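PDB 4TSZ: DNA polymerase III subunit beta from Pseudomonas aeruginosa, which forms the ring-shaped sliding clamp that tethers DNA polymerases and other proteins to DNA and makes replication processive. Local coordinates for residues Q7-L12 / L83-L88; L257-R262 / Q337-L342; G331-E336 / V351-N356. All coordinates share one frame; numbering follows the deposited sequence.

Interaction 1 lies in the N-terminal domain of the clamp; interactions 2 and 3 share the C-terminal domain, with centres about 9 Å apart. The centre of interaction 1 is about 52 Å from that of interaction 2 and about 44 Å from that of interaction 3. Interaction 1 is a surface contact, where a helix start meets a turn through polar and charged groups. Interaction 2 is partly buried and pairs two strands by regular backbone bonds. Interaction 3, also partly buried, joins the loop 331-336 to the end of strand 349-353 through side-chain to backbone bonds. Strand 337-342 of interaction 2 neighbours strand 349-353 in the same sheet.

Interaction 1 of 3, residues Q7-L12 / L83-L88; sequences QREALL and LPNDVL
Gln7, Arg8 and Glu9, at the start of helix 8-19, grip Asp86 and Val87 in the segment 83-88. Arg8 N donates to Val87 O at 2.9 Å. The chain of Gln7, the N-cap residue, is bent at chi2 (-75°), which sets CD; Gln7 NE2 donates to Asp86 O (2.8 Å), standing above its carbonyl plane. Glu9 OE2 accepts from Asp86 N at 2.9 Å through its syn lone pair. Arg8 NH1 also donates to Glu9 OE2, at 2.8 Å and from above the carboxylate plane, in a salt bridge. This second bond probably offsets some of the repulsion between Glu9 OE1 and Asp86 OD1, only 3.1 Å apart. The Arg8 chain runs extended from CG to NE, and Arg8 CD lies 3.3 Å from Pro84 O. Asn85 OD1 sits over one face of the guanidinium, near the rim; Leu12 CD2 lies over the opposite face. Farther out, Arg8 NH2 bonds to Lys81 O, at the end of helix 73-82. Pro84 to Val87 form a type II beta turn. Leu83 and Pro84 also pack on Arg271 of the second subunit. The arrangement joins a helix N-terminus to the turn leading into strand 88-94, within the clamp's N-terminal domain near the dimer interface.

Interaction 2 of 3, residues L257-R262 / Q337-L342; sequences LVVGDR and QVRFIL
Strands 256-261 and 337-342 form an antiparallel pair at one end of an eight-stranded sheet in the clamp, with 256-261 as the outermost strand within this chain. Val258 and Phe340 make a hydrogen-bonded pair: Val258 N to Phe340 O and Phe340 N to Val258 O are both 2.8 Å. Gly260 and Val338 make the next such pair, with Gly260 N to Val338 O at 3.0 Å and Val338 N to Gly260 O at 2.9 Å. All four bonds are close to straight. Between these pairs, Val259 faces Arg339 in a non-hydrogen-bonded pair.

On the face that carries Val258 and Phe340, their CB atoms meet at 4.0 Å. Val258 CG2 also reaches Leu342 CD1. Val338 CG1 lies between the backbone N and carbonyl carbon (chi1 59°), where it touches Gly260 O and Arg262 CA. The same methyl meets the edge of the Phe340 ring. Leu265 of helix 262-273 covers Val338 and Phe340 on this buried side.

The face with Leu257, Val259, Arg339 and Ile341 is more exposed. Leu257 CD1 packs on Ile341 CG1 at 3.8 Å. The aliphatic part of Arg339 runs beside Val259, with Arg339 CG 4.1 Å from Val259 CG2. The Arg339 guanidinium leads away to a salt bridge with Asp357. Val259 CG1 also lies 3.7 Å from Gln337 NE2, at the start of strand 337-342. At the strand end, Asp261 is the N-cap of helix 262-273, and its OD2 accepts from Gln264 N.

The backbone bonds set the register, while apolar contacts pack the side that faces helix 262-273. The charged ends of Asp261 and Arg339 find their partners beyond the two strands.

Interaction 3 of 3, residues G331-E336 / V351-N356; sequences GVIGTE and VHEADN
Thr335 and Glu353 bury the largest areas in this contact, followed by Ile333, which adds an apolar part. Thr335 OG1 accepts from Ala354 N at 3.0 Å, in a nearly straight bond (172°). With chi1 at 57°, OG1 stands between the backbone N and the carbonyl carbon of its own residue. It also bonds to Gln337 O, so the hydroxyl links the end of strand 349-353 to the start of strand 337-342. Thr335 OG1 also lies 3.5 Å from Glu353 CB. The methyl CG2 of Thr335 meets Asp355 OD1 at 3.5 Å.

Glu353 extends beyond CG and brings its carboxylate to the loop. Glu353 OE2 accepts from Gly334 N at 2.8 Å, on its anti side and 28° out of the carboxylate plane. A water donates to Val332 O and, weakly, to the same OE2. Arg142 makes a salt bridge to this oxygen as well, which would be expected to stabilise the negative charge of a buried side chain. The other oxygen, Glu353 OE1, takes Asn356 ND2 at 3.0 Å through its anti lone pair. That amide nitrogen also donates to Asp355 OD1, from above the aspartate carboxylate plane. Asn356 thus ties the loop after the strand back to Glu353.

Ile333 CD1 reaches across and lies 3.8 Å from His352 C and 4.2 Å from Val351 CG1. Tyr361 of strand 359-363 packs on both Ile333 and Val351, which continues the apolar side of the contact.

The loop between helix 323-330 and strand 337-342 is thereby fastened to the end of the neighbouring strand. Such a helix-to-strand connection belongs to the repeated sheet-and-helix architecture of the DNA clamp fold, here in the C-terminal domain.

Interaction 1 of 3, residues Q7-L12 / L83-L88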
ATOM      1  N   GLN E   7       1.474 -16.623  26.794  1.00 49.92           N
ATOM      2  CA  GLN E   7       0.491 -16.885  25.746  1.00 49.41           C
ATOM      3  C   GLN E   7       0.871 -16.027  24.556  1.00 49.69           C
ATOM      4  O   GLN E   7       1.351 -14.906  24.740  1.00 47.05           O
ATOM      5  CB  GLN E   7      -0.931 -16.518  26.212  1.00 52.03           C
ATOM      6  CG  GLN E   7      -1.559 -17.511  27.182  1.00 77.99           C
ATOM      7  CD  GLN E   7      -2.031 -18.779  26.509  1.00100.45           C
ATOM      8  OE1 GLN E   7      -1.472 -19.863  26.719  1.00 95.01           O
ATOM      9  NE2 GLN E   7      -3.070 -18.674  25.683  1.00 93.88           N
ATOM     10  N   ARG E   8       0.667 -16.559  23.338  1.00 46.79           N
ATOM     11  CA  ARG E   8       0.979 -15.888  22.070  1.00 45.45           C
ATOM     12  C   ARG E   8       0.538 -14.423  22.033  1.00 50.11           C
ATOM     13  O   ARG E   8       1.358 -13.551  21.757  1.00 48.44           O
ATOM     14  CB  ARG E   8       0.390 -16.675  20.877  1.00 42.28           C
ATOM     15  CG  ARG E   8       0.614 -16.014  19.518  1.00 41.87           C
ATOM     16  CD  ARG E   8      -0.241 -16.647  18.447  1.00 47.44           C
ATOM     17  NE  ARG E   8      -0.228 -15.893  17.189  1.00 45.71           N
ATOM     18  CZ  ARG E   8      -1.070 -14.905  16.888  1.00 57.60           C
ATOM     19  NH1 ARG E   8      -2.001 -14.526  17.754  1.00 49.71           N
ATOM     20  NH2 ARG E   8      -0.984 -14.288  15.717  1.00 42.60           N
ATOM     21  N   GLU E   9      -0.747 -14.166  22.332  1.00 48.81           N
ATOM     22  CA  GLU E   9      -1.368 -12.838  22.286  1.00 48.84           C
ATOM     23  C   GLU E   9      -0.820 -11.878  23.330  1.00 54.04           C
ATOM     24  O   GLU E   9      -0.696 -10.687  23.038  1.00 54.05           O
ATOM     25  CB  GLU E   9      -2.905 -12.937  22.356  1.00 51.28           C
ATOM     26  CG  GLU E   9      -3.539 -13.622  21.148  1.00 58.89           C
ATOM     27  CD  GLU E   9      -3.333 -15.126  21.037  1.00 74.69           C
ATOM     28  OE1 GLU E   9      -3.023 -15.765  22.072  1.00 61.05           O
ATOM     29  OE2 GLU E   9      -3.455 -15.661  19.910  1.00 66.44           O
ATOM     30  N   ALA E  10      -0.475 -12.393  24.524  1.00 51.44           N
ATOM     31  CA  ALA E  10       0.095 -11.600  25.619  1.00 51.91           C
ATOM     32  C   ALA E  10       1.485 -11.073  25.248  1.00 54.49           C
ATOM     33  O   ALA E  10       1.807  -9.938  25.591  1.00 53.83           O
ATOM     34  CB  ALA E  10       0.164 -12.430  26.894  1.00 54.14           C
ATOM     35  N   LEU E  11       2.286 -11.882  24.515  1.00 50.04           N
ATOM     36  CA  LEU E  11       3.614 -11.492  24.053  1.00 47.92           C
ATOM     37  C   LEU E  11       3.509 -10.593  22.824  1.00 51.20           C
ATOM     38  O   LEU E  11       4.229  -9.594  22.734  1.00 50.52           O
ATOM     39  CB  LEU E  11       4.477 -12.740  23.752  1.00 47.80           C
ATOM     40  CG  LEU E  11       5.896 -12.506  23.177  1.00 50.90           C
ATOM     41  CD1 LEU E  11       6.789 -11.741  24.161  1.00 51.42           C
ATOM     42  CD2 LEU E  11       6.540 -13.810  22.758  1.00 50.27           C
ATOM     43  N   LEU E  12       2.624 -10.957  21.879  1.00 48.19           N
ATOM     44  CA  LEU E  12       2.431 -10.240  20.617  1.00 48.07           C
ATOM     45  C   LEU E  12       2.088  -8.760  20.759  1.00 52.67           C
ATOM     46  O   LEU E  12       2.689  -7.953  20.045  1.00 51.28           O
ATOM     47  CB  LEU E  12       1.421 -10.967  19.713  1.00 48.55           C
ATOM     48  CG  LEU E  12       1.374 -10.582  18.235  1.00 52.36           C
ATOM     49  CD1 LEU E  12       2.722 -10.809  17.543  1.00 51.74           C
ATOM     50  CD2 LEU E  12       0.274 -11.345  17.522  1.00 54.03           C
ATOM     51  N   LEU E  83       2.723 -18.157  14.938  1.00 43.71           N
ATOM     52  CA  LEU E  83       2.350 -19.263  15.818  1.00 44.79           C
ATOM     53  C   LEU E  83       0.829 -19.438  15.913  1.00 49.57           C
ATOM     54  O   LEU E  83       0.108 -18.457  15.711  1.00 48.44           O
ATOM     55  CB  LEU E  83       2.976 -19.081  17.209  1.00 45.16           C
ATOM     56  CG  LEU E  83       4.460 -19.442  17.311  1.00 50.00           C
ATOM     57  CD1 LEU E  83       5.032 -18.986  18.622  1.00 50.19           C
ATOM     58  CD2 LEU E  83       4.693 -20.932  17.106  1.00 52.32           C
ATOM     59  N   PRO E  84       0.306 -20.667  16.171  1.00 48.97           N
ATOM     60  CA  PRO E  84      -1.161 -20.835  16.242  1.00 50.58           C
ATOM     61  C   PRO E  84      -1.783 -19.994  17.350  1.00 57.70           C
ATOM     62  O   PRO E  84      -1.169 -19.817  18.405  1.00 57.12           O
ATOM     63  CB  PRO E  84      -1.347 -22.332  16.519  1.00 53.45           C
ATOM     64  CG  PRO E  84      -0.056 -22.967  16.173  1.00 57.26           C
ATOM     65  CD  PRO E  84       1.003 -21.945  16.431  1.00 51.05           C
ATOM     66  N   ASN E  85      -2.993 -19.465  17.102  1.00 57.31           N
ATOM     67  CA  ASN E  85      -3.739 -18.634  18.054  1.00 58.15           C
ATOM     68  C   ASN E  85      -3.836 -19.289  19.420  1.00 63.28           C
ATOM     69  O   ASN E  85      -4.109 -20.483  19.511  1.00 65.45           O
ATOM     70  CB  ASN E  85      -5.143 -18.296  17.517  1.00 63.30           C
ATOM     71  CG  ASN E  85      -5.184 -17.334  16.344  1.00 91.61           C
ATOM     72  OD1 ASN E  85      -4.258 -16.552  16.097  1.00 85.00           O
ATOM     73  ND2 ASN E  85      -6.281 -17.351  15.603  1.00 86.35           N
ATOM     74  N   ASP E  86      -3.526 -18.513  20.469  1.00 58.45           N
ATOM     75  CA  ASP E  86      -3.604 -18.896  21.882  1.00 58.35           C
ATOM     76  C   ASP E  86      -2.606 -19.949  22.405  1.00 60.59           C
ATOM     77  O   ASP E  86      -2.768 -20.441  23.524  1.00 61.87           O
ATOM     78  CB  ASP E  86      -5.063 -19.134  22.304  1.00 62.15           C
ATOM     79  CG  ASP E  86      -5.967 -17.947  22.008  1.00 75.02           C
ATOM     80  OD1 ASP E  86      -5.842 -16.919  22.712  1.00 76.94           O
ATOM     81  OD2 ASP E  86      -6.787 -18.040  21.058  1.00 79.01           O
ATOM     82  N   VAL E  87      -1.536 -20.242  21.636  1.00 53.97           N
ATOM     83  CA  VAL E  87      -0.507 -21.206  22.055  1.00 52.86           C
ATOM     84  C   VAL E  87       0.355 -20.658  23.220  1.00 55.14           C
ATOM     85  O   VAL E  87       0.587 -19.443  23.306  1.00 52.58           O
ATOM     86  CB  VAL E  87       0.355 -21.710  20.855  1.00 55.49           C
ATOM     87  CG1 VAL E  87       1.358 -20.658  20.373  1.00 53.11           C
ATOM     88  CG2 VAL E  87       1.069 -23.024  21.175  1.00 55.87           C
ATOM     89  N   LEU E  88       0.804 -21.559  24.122  1.00 52.50           N
ATOM     90  CA  LEU E  88       1.712 -21.195  25.210  1.00 51.66           C
ATOM     91  C   LEU E  88       3.144 -21.288  24.658  1.00 53.62           C
ATOM     92  O   LEU E  88       3.534 -22.320  24.095  1.00 54.15           O
ATOM     93  CB  LEU E  88       1.538 -22.114  26.425  1.00 53.57           C
ATOM     94  CG  LEU E  88       2.331 -21.725  27.692  1.00 58.08           C
ATOM     95  CD1 LEU E  88       1.806 -20.428  28.317  1.00 57.65           C
ATOM     96  CD2 LEU E  88       2.303 -22.847  28.716  1.00 61.67           C
TER

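Interaction 2 of 3, residues L257-R262 / Q337-L342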
ATOM      1  N   LEU E 257     -13.950  38.352   6.150  1.00 61.13           N
ATOM      2  CA  LEU E 257     -14.445  37.098   6.716  1.00 60.48           C
ATOM      3  C   LEU E 257     -15.251  36.311   5.693  1.00 61.71           C
ATOM      4  O   LEU E 257     -16.271  36.776   5.187  1.00 61.01           O
ATOM      5  CB  LEU E 257     -15.208  37.288   8.049  1.00 62.35           C
ATOM      6  CG  LEU E 257     -15.936  36.043   8.650  1.00 67.15           C
ATOM      7  CD1 LEU E 257     -14.966  34.881   8.984  1.00 65.43           C
ATOM      8  CD2 LEU E 257     -16.722  36.422   9.883  1.00 71.33           C
ATOM      9  N   VAL E 258     -14.756  35.115   5.383  1.00 57.14           N
ATOM     10  CA  VAL E 258     -15.363  34.209   4.420  1.00 55.85           C
ATOM     11  C   VAL E 258     -15.827  32.969   5.169  1.00 57.81           C
ATOM     12  O   VAL E 258     -15.062  32.376   5.929  1.00 58.53           O
ATOM     13  CB  VAL E 258     -14.384  33.860   3.259  1.00 58.47           C
ATOM     14  CG1 VAL E 258     -15.057  33.003   2.189  1.00 58.10           C
ATOM     15  CG2 VAL E 258     -13.801  35.121   2.631  1.00 58.66           C
ATOM     16  N   VAL E 259     -17.090  32.609   4.981  1.00 52.17           N
ATOM     17  CA  VAL E 259     -17.674  31.396   5.539  1.00 50.38           C
ATOM     18  C   VAL E 259     -18.080  30.556   4.330  1.00 51.48           C
ATOM     19  O   VAL E 259     -18.867  31.007   3.491  1.00 49.96           O
ATOM     20  CB  VAL E 259     -18.845  31.623   6.529  1.00 54.77           C
ATOM     21  CG1 VAL E 259     -19.370  30.290   7.062  1.00 54.04           C
ATOM     22  CG2 VAL E 259     -18.432  32.537   7.684  1.00 55.28           C
ATOM     23  N   GLY E 260     -17.488  29.377   4.229  1.00 46.77           N
ATOM     24  CA  GLY E 260     -17.760  28.461   3.133  1.00 46.49           C
ATOM     25  C   GLY E 260     -17.989  27.049   3.613  1.00 49.00           C
ATOM     26  O   GLY E 260     -17.730  26.724   4.776  1.00 46.62           O
ATOM     27  N   ASP E 261     -18.499  26.212   2.710  1.00 45.89           N
ATOM     28  CA  ASP E 261     -18.730  24.803   2.980  1.00 43.95           C
ATOM     29  C   ASP E 261     -17.393  24.088   2.803  1.00 45.78           C
ATOM     30  O   ASP E 261     -16.781  24.188   1.735  1.00 44.82           O
ATOM     31  CB  ASP E 261     -19.802  24.234   2.025  1.00 45.02           C
ATOM     32  CG  ASP E 261     -20.171  22.797   2.344  1.00 48.82           C
ATOM     33  OD1 ASP E 261     -21.022  22.588   3.217  1.00 48.23           O
ATOM     34  OD2 ASP E 261     -19.572  21.885   1.751  1.00 52.41           O
ATOM     35  N   ARG E 262     -16.929  23.386   3.857  1.00 41.11           N
ATOM     36  CA  ARG E 262     -15.656  22.656   3.853  1.00 37.61           C
ATOM     37  C   ARG E 262     -15.567  21.657   2.684  1.00 40.57           C
ATOM     38  O   ARG E 262     -14.572  21.667   1.963  1.00 38.74           O
ATOM     39  CB  ARG E 262     -15.429  21.946   5.194  1.00 34.68           C
ATOM     40  CG  ARG E 262     -13.999  21.435   5.375  1.00 37.89           C
ATOM     41  CD  ARG E 262     -13.953  20.185   6.229  1.00 41.63           C
ATOM     42  NE  ARG E 262     -14.507  19.013   5.540  1.00 43.00           N
ATOM     43  CZ  ARG E 262     -13.808  18.202   4.752  1.00 50.08           C
ATOM     44  NH1 ARG E 262     -12.521  18.432   4.527  1.00 33.29           N
ATOM     45  NH2 ARG E 262     -14.391  17.157   4.180  1.00 37.24           N
ATOM     46  N   GLN E 337     -18.814  23.776   8.103  1.00 48.27           N
ATOM     47  CA  GLN E 337     -18.449  25.095   7.616  1.00 48.02           C
ATOM     48  C   GLN E 337     -17.025  25.424   8.052  1.00 50.51           C
ATOM     49  O   GLN E 337     -16.528  24.910   9.067  1.00 48.06           O
ATOM     50  CB  GLN E 337     -19.431  26.171   8.094  1.00 51.03           C
ATOM     51  CG  GLN E 337     -20.785  26.099   7.399  1.00 63.82           C
ATOM     52  CD  GLN E 337     -21.635  27.304   7.705  1.00 74.19           C
ATOM     53  OE1 GLN E 337     -21.859  27.660   8.866  1.00 72.94           O
ATOM     54  NE2 GLN E 337     -22.142  27.948   6.667  1.00 61.39           N
ATOM     55  N   VAL E 338     -16.373  26.274   7.269  1.00 46.85           N
ATOM     56  CA  VAL E 338     -15.008  26.700   7.513  1.00 46.37           C
ATOM     57  C   VAL E 338     -14.920  28.222   7.378  1.00 51.88           C
ATOM     58  O   VAL E 338     -15.567  28.814   6.500  1.00 52.37           O
ATOM     59  CB  VAL E 338     -13.984  25.902   6.646  1.00 47.54           C
ATOM     60  CG1 VAL E 338     -14.238  26.042   5.147  1.00 46.72           C
ATOM     61  CG2 VAL E 338     -12.548  26.260   6.992  1.00 47.09           C
ATOM     62  N   ARG E 339     -14.169  28.847   8.288  1.00 48.01           N
ATOM     63  CA  ARG E 339     -13.953  30.289   8.288  1.00 48.60           C
ATOM     64  C   ARG E 339     -12.562  30.608   7.757  1.00 50.76           C
ATOM     65  O   ARG E 339     -11.574  30.047   8.230  1.00 48.45           O
ATOM     66  CB  ARG E 339     -14.112  30.879   9.697  1.00 48.24           C
ATOM     67  CG  ARG E 339     -15.539  30.979  10.194  1.00 55.78           C
ATOM     68  CD  ARG E 339     -15.583  31.645  11.567  1.00 60.85           C
ATOM     69  NE  ARG E 339     -15.078  30.770  12.633  1.00 61.27           N
ATOM     70  CZ  ARG E 339     -14.352  31.183  13.670  1.00 74.78           C
ATOM     71  NH1 ARG E 339     -14.013  32.462  13.787  1.00 65.32           N
ATOM     72  NH2 ARG E 339     -13.948  30.316  14.592  1.00 57.06           N
ATOM     73  N   PHE E 340     -12.498  31.504   6.767  1.00 48.01           N
ATOM     74  CA  PHE E 340     -11.260  32.025   6.189  1.00 47.42           C
ATOM     75  C   PHE E 340     -11.260  33.512   6.525  1.00 53.99           C
ATOM     76  O   PHE E 340     -12.266  34.198   6.310  1.00 55.00           O
ATOM     77  CB  PHE E 340     -11.216  31.822   4.667  1.00 48.79           C
ATOM     78  CG  PHE E 340     -10.753  30.457   4.219  1.00 49.04           C
ATOM     79  CD1 PHE E 340     -11.606  29.360   4.277  1.00 52.03           C
ATOM     80  CD2 PHE E 340      -9.473  30.270   3.721  1.00 50.18           C
ATOM     81  CE1 PHE E 340     -11.173  28.094   3.863  1.00 51.56           C
ATOM     82  CE2 PHE E 340      -9.052  29.012   3.280  1.00 52.09           C
ATOM     83  CZ  PHE E 340      -9.900  27.930   3.364  1.00 49.67           C
ATOM     84  N   ILE E 341     -10.177  33.987   7.135  1.00 50.48           N
ATOM     85  CA  ILE E 341     -10.025  35.393   7.499  1.00 51.32           C
ATOM     86  C   ILE E 341      -8.825  35.912   6.715  1.00 54.70           C
ATOM     87  O   ILE E 341      -7.699  35.456   6.911  1.00 51.66           O
ATOM     88  CB  ILE E 341      -9.960  35.634   9.034  1.00 55.21           C
ATOM     89  CG1 ILE E 341     -11.229  35.068   9.738  1.00 55.60           C
ATOM     90  CG2 ILE E 341      -9.795  37.133   9.341  1.00 58.06           C
ATOM     91  CD1 ILE E 341     -11.086  34.720  11.247  1.00 62.53           C
ATOM     92  N   LEU E 342      -9.100  36.798   5.757  1.00 54.00           N
ATOM     93  CA  LEU E 342      -8.094  37.345   4.856  1.00 54.37           C
ATOM     94  C   LEU E 342      -8.013  38.863   4.981  1.00 60.24           C
ATOM     95  O   LEU E 342      -8.854  39.481   5.643  1.00 60.23           O
ATOM     96  CB  LEU E 342      -8.442  36.952   3.403  1.00 54.04           C
ATOM     97  CG  LEU E 342      -8.589  35.455   3.127  1.00 57.39           C
ATOM     98  CD1 LEU E 342      -9.814  35.177   2.297  1.00 57.14           C
ATOM     99  CD2 LEU E 342      -7.340  34.891   2.468  1.00 58.23           C
TER

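Interaction 3 of 3, residues G331-E336 / V351-N356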
ATOM      1  N   GLY E 331      -8.534  19.253   5.314  1.00 38.44           N
ATOM      2  CA  GLY E 331      -8.480  17.860   5.744  1.00 37.63           C
ATOM      3  C   GLY E 331      -8.529  17.663   7.248  1.00 42.94           C
ATOM      4  O   GLY E 331      -8.829  16.562   7.704  1.00 44.07           O
ATOM      5  N   VAL E 332      -8.232  18.716   8.033  1.00 39.41           N
ATOM      6  CA  VAL E 332      -8.269  18.671   9.501  1.00 38.79           C
ATOM      7  C   VAL E 332      -9.436  19.470  10.136  1.00 43.58           C
ATOM      8  O   VAL E 332      -9.644  19.381  11.343  1.00 42.91           O
ATOM      9  CB  VAL E 332      -6.895  18.932  10.182  1.00 40.52           C
ATOM     10  CG1 VAL E 332      -5.857  17.890   9.758  1.00 38.15           C
ATOM     11  CG2 VAL E 332      -6.394  20.350   9.916  1.00 40.73           C
ATOM     12  N   ILE E 333     -10.194  20.242   9.332  1.00 41.50           N
ATOM     13  CA  ILE E 333     -11.358  20.989   9.825  1.00 41.86           C
ATOM     14  C   ILE E 333     -12.498  19.964  10.079  1.00 48.79           C
ATOM     15  O   ILE E 333     -12.898  19.251   9.162  1.00 48.78           O
ATOM     16  CB  ILE E 333     -11.766  22.130   8.829  1.00 44.45           C
ATOM     17  CG1 ILE E 333     -10.657  23.219   8.662  1.00 43.63           C
ATOM     18  CG2 ILE E 333     -13.179  22.730   9.136  1.00 45.66           C
ATOM     19  CD1 ILE E 333     -10.400  24.195   9.875  1.00 45.46           C
ATOM     20  N   GLY E 334     -12.971  19.889  11.323  1.00 47.55           N
ATOM     21  CA  GLY E 334     -14.002  18.939  11.743  1.00 48.19           C
ATOM     22  C   GLY E 334     -15.439  19.395  11.590  1.00 53.24           C
ATOM     23  O   GLY E 334     -16.365  18.575  11.671  1.00 53.32           O
ATOM     24  N   THR E 335     -15.638  20.702  11.360  1.00 48.85           N
ATOM     25  CA  THR E 335     -16.962  21.279  11.138  1.00 49.40           C
ATOM     26  C   THR E 335     -17.299  21.312   9.639  1.00 49.94           C
ATOM     27  O   THR E 335     -16.411  21.348   8.771  1.00 46.61           O
ATOM     28  CB  THR E 335     -17.086  22.670  11.785  1.00 54.50           C
ATOM     29  OG1 THR E 335     -16.067  23.521  11.263  1.00 51.34           O
ATOM     30  CG2 THR E 335     -17.007  22.620  13.304  1.00 55.28           C
ATOM     31  N   GLU E 336     -18.587  21.293   9.360  1.00 46.67           N
ATOM     32  CA  GLU E 336     -19.211  21.360   8.037  1.00 46.42           C
ATOM     33  C   GLU E 336     -18.856  22.679   7.330  1.00 50.69           C
ATOM     34  O   GLU E 336     -18.645  22.696   6.116  1.00 49.56           O
ATOM     35  CB  GLU E 336     -20.711  21.292   8.242  1.00 48.50           C
ATOM     36  CG  GLU E 336     -21.490  20.922   7.015  1.00 53.45           C
ATOM     37  CD  GLU E 336     -22.900  20.601   7.426  1.00 51.63           C
ATOM     38  OE1 GLU E 336     -23.150  19.428   7.778  1.00 43.94           O
ATOM     39  OE2 GLU E 336     -23.739  21.529   7.448  1.00 50.75           O
ATOM     40  N   VAL E 351      -7.351  30.438   9.159  1.00 44.72           N
ATOM     41  CA  VAL E 351      -8.427  29.462   9.010  1.00 43.37           C
ATOM     42  C   VAL E 351      -8.822  28.868  10.365  1.00 46.55           C
ATOM     43  O   VAL E 351      -7.958  28.534  11.177  1.00 44.77           O
ATOM     44  CB  VAL E 351      -8.099  28.372   7.943  1.00 45.34           C
ATOM     45  CG1 VAL E 351      -9.342  27.563   7.578  1.00 44.54           C
ATOM     46  CG2 VAL E 351      -7.495  28.987   6.680  1.00 45.10           C
ATOM     47  N   HIS E 352     -10.136  28.750  10.595  1.00 44.09           N
ATOM     48  CA  HIS E 352     -10.709  28.184  11.808  1.00 44.22           C
ATOM     49  C   HIS E 352     -11.879  27.288  11.465  1.00 47.23           C
ATOM     50  O   HIS E 352     -12.463  27.407  10.386  1.00 46.26           O
ATOM     51  CB  HIS E 352     -11.281  29.303  12.708  1.00 46.63           C
ATOM     52  CG  HIS E 352     -10.297  30.262  13.287  1.00 50.46           C
ATOM     53  ND1 HIS E 352      -9.281  29.843  14.128  1.00 51.64           N
ATOM     54  CD2 HIS E 352     -10.274  31.611  13.210  1.00 53.44           C
ATOM     55  CE1 HIS E 352      -8.640  30.942  14.489  1.00 52.07           C
ATOM     56  NE2 HIS E 352      -9.206  32.031  13.966  1.00 53.57           N
ATOM     57  N   GLU E 353     -12.300  26.472  12.448  1.00 45.32           N
ATOM     58  CA  GLU E 353     -13.534  25.698  12.380  1.00 45.99           C
ATOM     59  C   GLU E 353     -14.664  26.730  12.531  1.00 52.17           C
ATOM     60  O   GLU E 353     -14.409  27.856  12.972  1.00 51.56           O
ATOM     61  CB  GLU E 353     -13.604  24.665  13.511  1.00 47.21           C
ATOM     62  CG  GLU E 353     -12.633  23.513  13.342  1.00 48.47           C
ATOM     63  CD  GLU E 353     -12.881  22.291  14.208  1.00 66.30           C
ATOM     64  OE1 GLU E 353     -13.323  22.447  15.370  1.00 70.89           O
ATOM     65  OE2 GLU E 353     -12.600  21.171  13.728  1.00 57.38           O
ATOM     66  N   ALA E 354     -15.896  26.366  12.141  1.00 52.12           N
ATOM     67  CA  ALA E 354     -17.043  27.267  12.175  1.00 54.25           C
ATOM     68  C   ALA E 354     -17.423  27.811  13.540  1.00 60.85           C
ATOM     69  O   ALA E 354     -17.758  28.995  13.640  1.00 61.22           O
ATOM     70  CB  ALA E 354     -18.255  26.599  11.538  1.00 55.41           C
ATOM     71  N   ASP E 355     -17.405  26.955  14.582  1.00 58.96           N
ATOM     72  CA  ASP E 355     -17.925  27.296  15.914  1.00 60.97           C
ATOM     73  C   ASP E 355     -16.932  27.573  17.047  1.00 63.85           C
ATOM     74  O   ASP E 355     -17.368  27.829  18.171  1.00 63.66           O
ATOM     75  CB  ASP E 355     -18.969  26.239  16.347  1.00 63.71           C
ATOM     76  CG  ASP E 355     -18.433  24.813  16.505  1.00 74.48           C
ATOM     77  OD1 ASP E 355     -17.244  24.568  16.154  1.00 71.88           O
ATOM     78  OD2 ASP E 355     -19.203  23.939  16.963  1.00 85.19           O
ATOM     79  N   ASN E 356     -15.619  27.511  16.776  1.00 59.56           N
ATOM     80  CA  ASN E 356     -14.608  27.737  17.821  1.00 59.18           C
ATOM     81  C   ASN E 356     -13.266  28.219  17.249  1.00 60.11           C
ATOM     82  O   ASN E 356     -13.000  28.043  16.056  1.00 57.93           O
ATOM     83  CB  ASN E 356     -14.413  26.458  18.662  1.00 58.33           C
ATOM     84  CG  ASN E 356     -13.709  25.348  17.923  1.00 67.65           C
ATOM     85  OD1 ASN E 356     -12.494  25.202  18.017  1.00 66.59           O
ATOM     86  ND2 ASN E 356     -14.438  24.576  17.128  1.00 55.89           N
TER
HETATM   87  O   HOH W   1      -9.260  21.608  13.170  1.00 37.43           O